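Local coordinates for deoxyribodipyrimidine photo-lyase (Oryza sativa Japonica Group, PDB 3UMV), which uses light of 300-600 nm and a bound FAD to split cyclobutane pyrimidine dimers in DNA back into separate pyrimidines, repairing ultraviolet damage, at residues K186-R189 with G190-K194; W344-A347 with R348-M352; M461-A464 with G465-K469; I476-V479 with K480-A483. One frame throughout, in Å; residues are numbered along the deposited sequence. Where two conformers were deposited one is given.

Contact 1: K186-R189 with G190-K194; sequences KTFR and GKVSK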
# COMPACT_ATOMS: atom_id res chain seq x y z
N LYS A 186 8.92 18.02 3.09
CA LYS A 186 9.92 18.99 2.64
C LYS A 186 11.33 18.42 2.70
O LYS A 186 12.09 18.47 1.71
CB LYS A 186 9.83 20.28 3.45
CG LYS A 186 10.69 21.40 2.87
CD LYS A 186 12.12 21.35 3.37
CE LYS A 186 12.96 22.42 2.68
NZ LYS A 186 14.18 22.76 3.46
N THR A 187 11.70 17.87 3.85
CA THR A 187 13.07 17.38 4.01
C THR A 187 13.31 16.12 3.19
O THR A 187 14.40 15.90 2.67
CB THR A 187 13.43 17.15 5.51
OG1 THR A 187 12.68 16.06 6.04
CG2 THR A 187 13.13 18.41 6.33
N PHE A 188 12.27 15.30 3.05
CA PHE A 188 12.36 14.12 2.22
C PHE A 188 12.49 14.50 0.74
O PHE A 188 13.33 13.95 0.02
CB PHE A 188 11.14 13.23 2.45
CG PHE A 188 11.22 11.92 1.74
CD1 PHE A 188 12.09 10.94 2.19
CD2 PHE A 188 10.45 11.66 0.61
CE1 PHE A 188 12.18 9.72 1.53
CE2 PHE A 188 10.53 10.45 -0.03
CZ PHE A 188 11.40 9.47 0.43
N ARG A 189 11.69 15.47 0.29
CA ARG A 189 11.77 15.95 -1.09
C ARG A 189 13.16 16.48 -1.43
O ARG A 189 13.66 16.29 -2.54
CB ARG A 189 10.72 17.03 -1.33
CG ARG A 189 10.59 17.51 -2.77
CD ARG A 189 9.66 18.73 -2.82
NE ARG A 189 8.41 18.49 -2.09
CZ ARG A 189 8.02 19.19 -1.03
NH1 ARG A 189 6.86 18.89 -0.43
NH2 ARG A 189 8.76 20.18 -0.56
N GLY A 190 13.79 17.15 -0.47
CA GLY A 190 15.12 17.70 -0.69
C GLY A 190 16.09 16.60 -1.10
O GLY A 190 16.92 16.79 -1.98
N LYS A 191 15.96 15.43 -0.49
CA LYS A 191 16.85 14.33 -0.82
C LYS A 191 16.51 13.61 -2.12
O LYS A 191 17.39 13.37 -2.94
CB LYS A 191 16.96 13.35 0.36
CG LYS A 191 17.67 13.98 1.55
CD LYS A 191 18.06 12.98 2.61
CE LYS A 191 18.51 13.71 3.85
NZ LYS A 191 18.73 12.80 4.99
N VAL A 192 15.24 13.29 -2.32
CA VAL A 192 14.87 12.51 -3.50
C VAL A 192 14.90 13.32 -4.81
O VAL A 192 15.18 12.77 -5.87
CB VAL A 192 13.52 11.77 -3.33
CG1 VAL A 192 13.63 10.75 -2.20
CG2 VAL A 192 12.38 12.73 -3.06
N SER A 193 14.62 14.62 -4.74
CA SER A 193 14.60 15.41 -5.96
C SER A 193 15.99 15.41 -6.62
O SER A 193 16.10 15.48 -7.85
CB SER A 193 14.12 16.84 -5.69
OG SER A 193 14.98 17.50 -4.80
N LYS A 194 17.03 15.30 -5.80
CA LYS A 194 18.41 15.24 -6.30
C LYS A 194 18.73 14.01 -7.15
O LYS A 194 19.61 14.06 -8.02
CB LYS A 194 19.39 15.30 -5.13
CG LYS A 194 19.43 16.64 -4.42
CD LYS A 194 20.37 16.56 -3.23
CE LYS A 194 20.44 17.87 -2.49
NZ LYS A 194 21.34 17.75 -1.32
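The short helix 185-193, part of the DNA photolyase family region, turns Phe188 and Val192 inward on one side while Arg189 and Ser193 meet one step further round. Val192 CG1 sits over one face of the Phe188 ring, 3.6 Å above its plane and displaced toward the rim at CZ and CE2; the methyl lies 4.0 Å from the ring centroid and 26° off the normal, a CH-pi contact. The benzyl group of Phe188 leaves the helix with CG opposite the backbone N (chi1 -174°), which swings the ring outward with a slight lean toward the next turn, where Val192 can lie against it. The other valine methyl, CG2, packs on the backbone, 3.4 Å from Phe188 O, and this same carbonyl accepts the helical bond from Val192 N.

Arg189 O is gripped twice by one residue. Ser193 N donates to it over 2.9 Å, and Ser193 OG donates over the same 2.9 Å from the opposite face of the carbonyl plane. Placing OG between the backbone N and carbonyl carbon (chi1 62°) folds the hydroxyl back onto the preceding turn. The arginine's charged end is engaged by a salt bridge to Glu318 of helix 310-333. That helix also packs on Phe188, through Glu325, Leu326 and Asn329, and Ala177 touches both Phe188 and Val192.

Leu326 belongs to a probable FAD-binding segment, and the Phe188 side chain lies about 10 Å from the flavin cofactor. The chemistry is thus divided: the buried apolar pair packs inward, while the exposed serine spends its hydroxyl within its own helix.

Contact 2: W344-A347 with R348-M352; sequences WEWA and RKTLM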
# COMPACT_ATOMS: atom_id res chain seq x y z
N TRP A 344 7.14 12.10 16.85
CA TRP A 344 8.26 12.96 17.22
C TRP A 344 8.08 13.48 18.66
O TRP A 344 6.96 13.59 19.14
CB TRP A 344 8.39 14.12 16.23
CG TRP A 344 9.59 14.01 15.30
CD1 TRP A 344 10.73 14.76 15.35
CD2 TRP A 344 9.75 13.10 14.20
NE1 TRP A 344 11.59 14.38 14.34
CE2 TRP A 344 11.01 13.37 13.63
CE3 TRP A 344 8.95 12.11 13.63
CZ2 TRP A 344 11.49 12.67 12.52
CZ3 TRP A 344 9.43 11.41 12.54
CH2 TRP A 344 10.69 11.69 11.99
N GLU A 345 9.18 13.81 19.33
CA GLU A 345 9.11 14.23 20.74
C GLU A 345 8.18 15.42 21.01
O GLU A 345 7.46 15.44 22.00
CB GLU A 345 10.51 14.49 21.31
CG GLU A 345 10.53 14.61 22.81
CD GLU A 345 11.91 14.94 23.36
OE1 GLU A 345 12.09 14.85 24.59
OE2 GLU A 345 12.80 15.30 22.56
N TRP A 346 8.17 16.41 20.11
CA TRP A 346 7.34 17.58 20.33
C TRP A 346 5.88 17.17 20.41
O TRP A 346 5.12 17.71 21.20
CB TRP A 346 7.53 18.62 19.22
CG TRP A 346 6.88 18.27 17.91
CD1 TRP A 346 7.45 17.62 16.86
CD2 TRP A 346 5.53 18.56 17.51
NE1 TRP A 346 6.54 17.48 15.83
CE2 TRP A 346 5.35 18.05 16.21
CE3 TRP A 346 4.44 19.20 18.13
CZ2 TRP A 346 4.16 18.15 15.52
CZ3 TRP A 346 3.25 19.31 17.44
CH2 TRP A 346 3.12 18.78 16.14
N ALA A 347 5.50 16.22 19.56
CA ALA A 347 4.11 15.78 19.45
C ALA A 347 3.73 14.91 20.64
O ALA A 347 2.64 15.03 21.21
CB ALA A 347 3.89 15.04 18.16
N ARG A 348 4.63 14.01 21.02
CA ARG A 348 4.38 13.21 22.21
C ARG A 348 4.16 14.09 23.43
O ARG A 348 3.21 13.88 24.19
CB ARG A 348 5.51 12.21 22.46
CG ARG A 348 5.57 11.13 21.38
CD ARG A 348 6.68 10.11 21.58
NE ARG A 348 7.99 10.53 21.06
CZ ARG A 348 9.04 10.80 21.83
NH1 ARG A 348 8.93 10.74 23.16
NH2 ARG A 348 10.20 11.15 21.28
N LYS A 349 5.01 15.08 23.60
CA LYS A 349 4.93 15.95 24.78
C LYS A 349 3.65 16.78 24.80
O LYS A 349 3.01 16.94 25.84
CB LYS A 349 6.17 16.83 24.88
CG LYS A 349 7.41 16.04 25.25
CD LYS A 349 8.68 16.86 25.10
CE LYS A 349 8.86 17.85 26.21
NZ LYS A 349 10.10 18.68 26.07
N THR A 350 3.27 17.32 23.65
CA THR A 350 2.08 18.16 23.63
C THR A 350 0.82 17.32 23.89
O THR A 350 -0.09 17.76 24.58
CB THR A 350 1.94 18.98 22.32
OG1 THR A 350 0.98 20.02 22.53
CG2 THR A 350 1.46 18.11 21.18
N LEU A 351 0.79 16.10 23.36
CA LEU A 351 -0.33 15.21 23.63
C LEU A 351 -0.37 14.82 25.11
O LEU A 351 -1.45 14.78 25.71
CB LEU A 351 -0.28 13.99 22.71
CG LEU A 351 -0.76 14.27 21.28
CD1 LEU A 351 -0.46 13.10 20.36
CD2 LEU A 351 -2.26 14.58 21.28
N MET A 352 0.80 14.59 25.70
CA MET A 352 0.88 14.24 27.13
C MET A 352 0.43 15.41 28.01
O MET A 352 -0.28 15.21 28.99
CB MET A 352 2.30 13.80 27.51
CG MET A 352 2.72 12.49 26.86
SD MET A 352 4.44 12.05 27.18
CE MET A 352 4.35 11.72 28.94
O HOH W 1 12.36 17.00 26.11
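Glu345 and Arg348 meet with the flat end of the arginine laid against the start of the helix. Arg348 bends at chi3 (-84°), bringing its guanidinium back so that Glu345 CA stands 3.2 Å above one face, offset toward the rim, while NH2 approaches Glu345 CB at 3.4 Å. The carboxylate and guanidinium planes are almost parallel, 5° apart, yet their charged atoms do not touch; Arg348 NE instead bonds to Ala343 O.

Lys349 also packs on the glutamate. Its CD lies 3.7 Å from Glu345 CG, then the bend at chi3 (76°) turns the chain end away, leaving NZ 4.6 Å from Glu345 OE1, beyond a salt bridge. A water spans the two, donating to Glu345 OE1 over 2.6 Å and accepting from Lys349 NZ over 2.8 Å. The stretch forms the first turns of helix 345-353, with Trp344 at the N-cap position and its carbonyl O accepting from Arg348 N.

On another side of the helix, Thr350 directs its methyl CG2 onto the backbone, 3.3 Å from Ala347 O, and its OG1 to Lys457 N. Ala347 CB rests 3.8 Å above the centre of the Trp346 ring, which also touches Tyr183 and Ile458.

Contact 3: M461-A464 with G465-K469; sequences MNYA and GCKRK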
# COMPACT_ATOMS: atom_id res chain seq x y z
N MET A 461 -8.85 20.41 13.12
CA MET A 461 -9.77 20.65 12.02
C MET A 461 -11.17 20.56 12.61
O MET A 461 -11.41 19.82 13.56
CB MET A 461 -9.61 19.59 10.93
CG MET A 461 -8.28 19.63 10.15
SD MET A 461 -8.12 18.19 9.04
CE MET A 461 -9.18 18.67 7.68
N ASN A 462 -12.11 21.33 12.06
CA ASN A 462 -13.48 21.25 12.57
C ASN A 462 -14.53 21.37 11.49
O ASN A 462 -14.21 21.64 10.33
CB ASN A 462 -13.73 22.23 13.74
CG ASN A 462 -13.56 23.69 13.34
OD1 ASN A 462 -13.37 24.03 12.17
ND2 ASN A 462 -13.63 24.58 14.34
N TYR A 463 -15.78 21.11 11.88
CA TYR A 463 -16.92 21.10 10.99
C TYR A 463 -17.00 22.45 10.29
O TYR A 463 -17.10 22.51 9.06
CB TYR A 463 -18.19 20.86 11.81
CG TYR A 463 -19.45 20.56 11.02
CD1 TYR A 463 -20.22 21.58 10.47
CD2 TYR A 463 -19.91 19.25 10.88
CE1 TYR A 463 -21.39 21.30 9.77
CE2 TYR A 463 -21.07 18.96 10.19
CZ TYR A 463 -21.81 19.99 9.63
OH TYR A 463 -22.97 19.71 8.94
N ALA A 464 -16.94 23.52 11.07
CA ALA A 464 -17.03 24.87 10.51
C ALA A 464 -15.95 25.11 9.45
O ALA A 464 -16.19 25.79 8.45
CB ALA A 464 -16.94 25.92 11.62
N GLY A 465 -14.77 24.55 9.67
CA GLY A 465 -13.67 24.71 8.74
C GLY A 465 -13.96 24.01 7.43
O GLY A 465 -13.58 24.50 6.35
N CYS A 466 -14.64 22.88 7.51
CA CYS A 466 -15.03 22.15 6.30
C CYS A 466 -16.12 22.89 5.54
O CYS A 466 -16.08 22.94 4.31
CB CYS A 466 -15.50 20.74 6.65
SG CYS A 466 -14.16 19.69 7.27
N LYS A 467 -17.08 23.46 6.27
CA LYS A 467 -18.20 24.16 5.63
C LYS A 467 -17.72 25.31 4.75
O LYS A 467 -18.30 25.59 3.70
CB LYS A 467 -19.19 24.69 6.67
CG LYS A 467 -20.51 23.93 6.71
CD LYS A 467 -21.61 24.77 7.35
CE LYS A 467 -22.96 24.05 7.33
NZ LYS A 467 -23.42 23.72 5.94
N ARG A 468 -16.65 25.98 5.18
CA ARG A 468 -16.09 27.09 4.42
C ARG A 468 -15.51 26.62 3.10
O ARG A 468 -15.57 27.33 2.10
CB ARG A 468 -15.02 27.82 5.23
CG ARG A 468 -15.54 28.53 6.46
CD ARG A 468 -14.45 29.39 7.09
NE ARG A 468 -13.25 28.61 7.38
CZ ARG A 468 -12.93 28.14 8.58
NH1 ARG A 468 -13.73 28.36 9.62
NH2 ARG A 468 -11.81 27.44 8.75
N LYS A 469 -14.95 25.40 3.09
CA LYS A 469 -14.19 24.93 1.94
C LYS A 469 -15.03 24.24 0.87
O LYS A 469 -14.75 24.38 -0.32
CB LYS A 469 -13.06 23.99 2.41
CG LYS A 469 -12.17 24.59 3.49
CD LYS A 469 -11.00 23.68 3.85
CE LYS A 469 -9.93 23.70 2.75
NZ LYS A 469 -8.80 22.77 3.03
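The Arg468 guanidinium lies flat over the first turn of its helix, with Ala464 O and Gly465 CA beneath one face; Gly465 CA is 3.2 Å from the plane, and both sit toward the rim. Ala464 O thus lies over the guanidinium face, not in line with its N-H groups; the peptide Arg468 N makes a weak hydrogen bond to this oxygen. A bend at chi3 (-54°) turns the arginine back toward the preceding turn. The Tyr463 ring, by contrast, receives its neighbour at the edge: Lys467 CE approaches CE1 at 4.0 Å, close to the ring plane, and Lys467 CG reaches the same carbon at 4.1 Å.

Asn462 is the N-cap. With its amide carbon between the backbone N and carbonyl carbon (chi1 61°), OD1 swings over the opening turn and accepts from Gly465 N at 2.9 Å. The donor stands 37° out of the amide carbonyl plane, so the bond is made from above that plane. The main-chain oxygen of the same asparagine accepts from Cys466 N, so both of its carbonyl groups hold N-H groups of the first turn. Cys466 SG also lies 3.6 Å from Asn462 O.

Tyr463 comes within about 7 Å and 8 Å of the side chains of Trp378 and Trp406, predicted sites of electron transfer by tryptophanyl radical. Helix 463-469 is seated among three others: Tyr463 and Cys466 pack on Leu377 of helix 376-388, on Tyr398 of helix 393-405, and on Val472 at the start of helix 472-489.

Contact 4: I476-V479 with K480-A483; sequences ISYV and KRLA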
# COMPACT_ATOMS: atom_id res chain seq x y z
N ILE A 476 -22.65 14.82 2.50
CA ILE A 476 -23.50 14.01 3.36
C ILE A 476 -24.59 13.29 2.57
O ILE A 476 -24.78 12.08 2.76
CB ILE A 476 -24.09 14.85 4.49
CG1 ILE A 476 -22.97 15.24 5.46
CG2 ILE A 476 -25.17 14.07 5.22
CD1 ILE A 476 -23.36 16.35 6.41
N SER A 477 -25.27 14.01 1.68
CA SER A 477 -26.30 13.44 0.80
C SER A 477 -25.76 12.33 -0.09
O SER A 477 -26.40 11.29 -0.26
CB SER A 477 -26.91 14.53 -0.09
OG SER A 477 -27.60 15.48 0.68
N TYR A 478 -24.60 12.59 -0.69
CA TYR A 478 -23.90 11.63 -1.54
C TYR A 478 -23.56 10.33 -0.80
O TYR A 478 -23.76 9.24 -1.33
CB TYR A 478 -22.63 12.27 -2.09
CG TYR A 478 -21.56 11.31 -2.54
CD1 TYR A 478 -20.49 10.99 -1.72
CD2 TYR A 478 -21.63 10.72 -3.79
CE1 TYR A 478 -19.51 10.11 -2.13
CE2 TYR A 478 -20.66 9.84 -4.22
CZ TYR A 478 -19.61 9.54 -3.39
OH TYR A 478 -18.65 8.66 -3.84
N VAL A 479 -23.08 10.43 0.43
CA VAL A 479 -22.80 9.22 1.20
C VAL A 479 -24.09 8.49 1.59
O VAL A 479 -24.16 7.26 1.52
CB VAL A 479 -21.95 9.48 2.44
CG1 VAL A 479 -21.76 8.18 3.21
CG2 VAL A 479 -20.59 10.05 2.06
N LYS A 480 -25.11 9.24 1.99
CA LYS A 480 -26.41 8.64 2.31
C LYS A 480 -26.89 7.76 1.15
O LYS A 480 -27.32 6.63 1.35
CB LYS A 480 -27.44 9.72 2.61
CG LYS A 480 -28.76 9.19 3.16
CD LYS A 480 -29.94 10.02 2.68
CE LYS A 480 -29.76 11.50 2.98
NZ LYS A 480 -30.87 12.33 2.42
N ARG A 481 -26.79 8.28 -0.07
CA ARG A 481 -27.21 7.52 -1.25
C ARG A 481 -26.34 6.28 -1.47
O ARG A 481 -26.84 5.22 -1.85
CB ARG A 481 -27.22 8.41 -2.49
CG ARG A 481 -28.16 9.59 -2.37
CD ARG A 481 -28.42 10.23 -3.72
NE ARG A 481 -27.20 10.73 -4.34
CZ ARG A 481 -26.70 11.94 -4.12
NH1 ARG A 481 -25.58 12.32 -4.74
NH2 ARG A 481 -27.30 12.78 -3.29
N LEU A 482 -25.04 6.41 -1.23
CA LEU A 482 -24.12 5.27 -1.35
C LEU A 482 -24.44 4.18 -0.33
O LEU A 482 -24.56 3.00 -0.68
CB LEU A 482 -22.67 5.72 -1.17
CG LEU A 482 -21.85 5.93 -2.44
CD1 LEU A 482 -20.42 6.32 -2.11
CD2 LEU A 482 -21.87 4.67 -3.30
N ALA A 483 -24.59 4.58 0.93
CA ALA A 483 -24.92 3.64 2.00
C ALA A 483 -26.23 2.92 1.70
O ALA A 483 -26.33 1.70 1.85
CB ALA A 483 -24.99 4.36 3.34
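Tyr478 and Leu482, one turn apart on the long C-terminal helix 472-489, lie side by side and point the same way. The apolar contact is made by a single leucine methyl: Leu482 CD1 approaches the phenol end of the ring obliquely, 3.6 Å from Tyr478 CZ. The tyrosine leaves with CG opposite the backbone N (chi1 159°), which sends the ring outward beside the leucine side chain.

Hydrogen bonding is that of a regular alpha-helix, from Lys480 N to Ile476 O through to Ala483 N and Val479 O. The last of these is the straightest, 177° at the hydrogen and 2.8 Å long. Ser477 OG turns back to Asp473 O.

The polar packing comes from Arg481, for which two conformers exist; in the one described, the chain bends at chi3 (-61°) and lays one guanidinium face against Tyr478 CA, with NH1 off the edge of the Tyr478 ring, near its plane.

Helix 376-388 packs on Ile476 through Ala380, on Val479 through Leu383 and on Tyr478 through Glu384. The Tyr478 side chain is about 5 Å from a bound urea, whose pocket includes Glu384. At the phenol end, Leu482 CD1 comes within 3.4 Å of Tyr478 OH.

In the fold
Each contact runs along a single helix, contacts 2 and 3 including its N-cap. Contacts 1 and 2 are partly buried, with nearest atoms about 7 Å apart; contacts 3 and 4 are surface contacts on consecutive helices that touch, and both pack on helix 376-388. Contact 1 comes within about 10 Å of the flavin, and its aromatic ring faces helix 310-333. Contact 4 also pairs a ring with a methyl of a branched side chain, but obliquely. Of the two helix starts, contact 3 has a side-chain cap, whereas contact 2 has a water between opposite charges. In contacts 2 and 3, and in one conformer of contact 4, an arginine folds over its own helix; that of contact 1 reaches another.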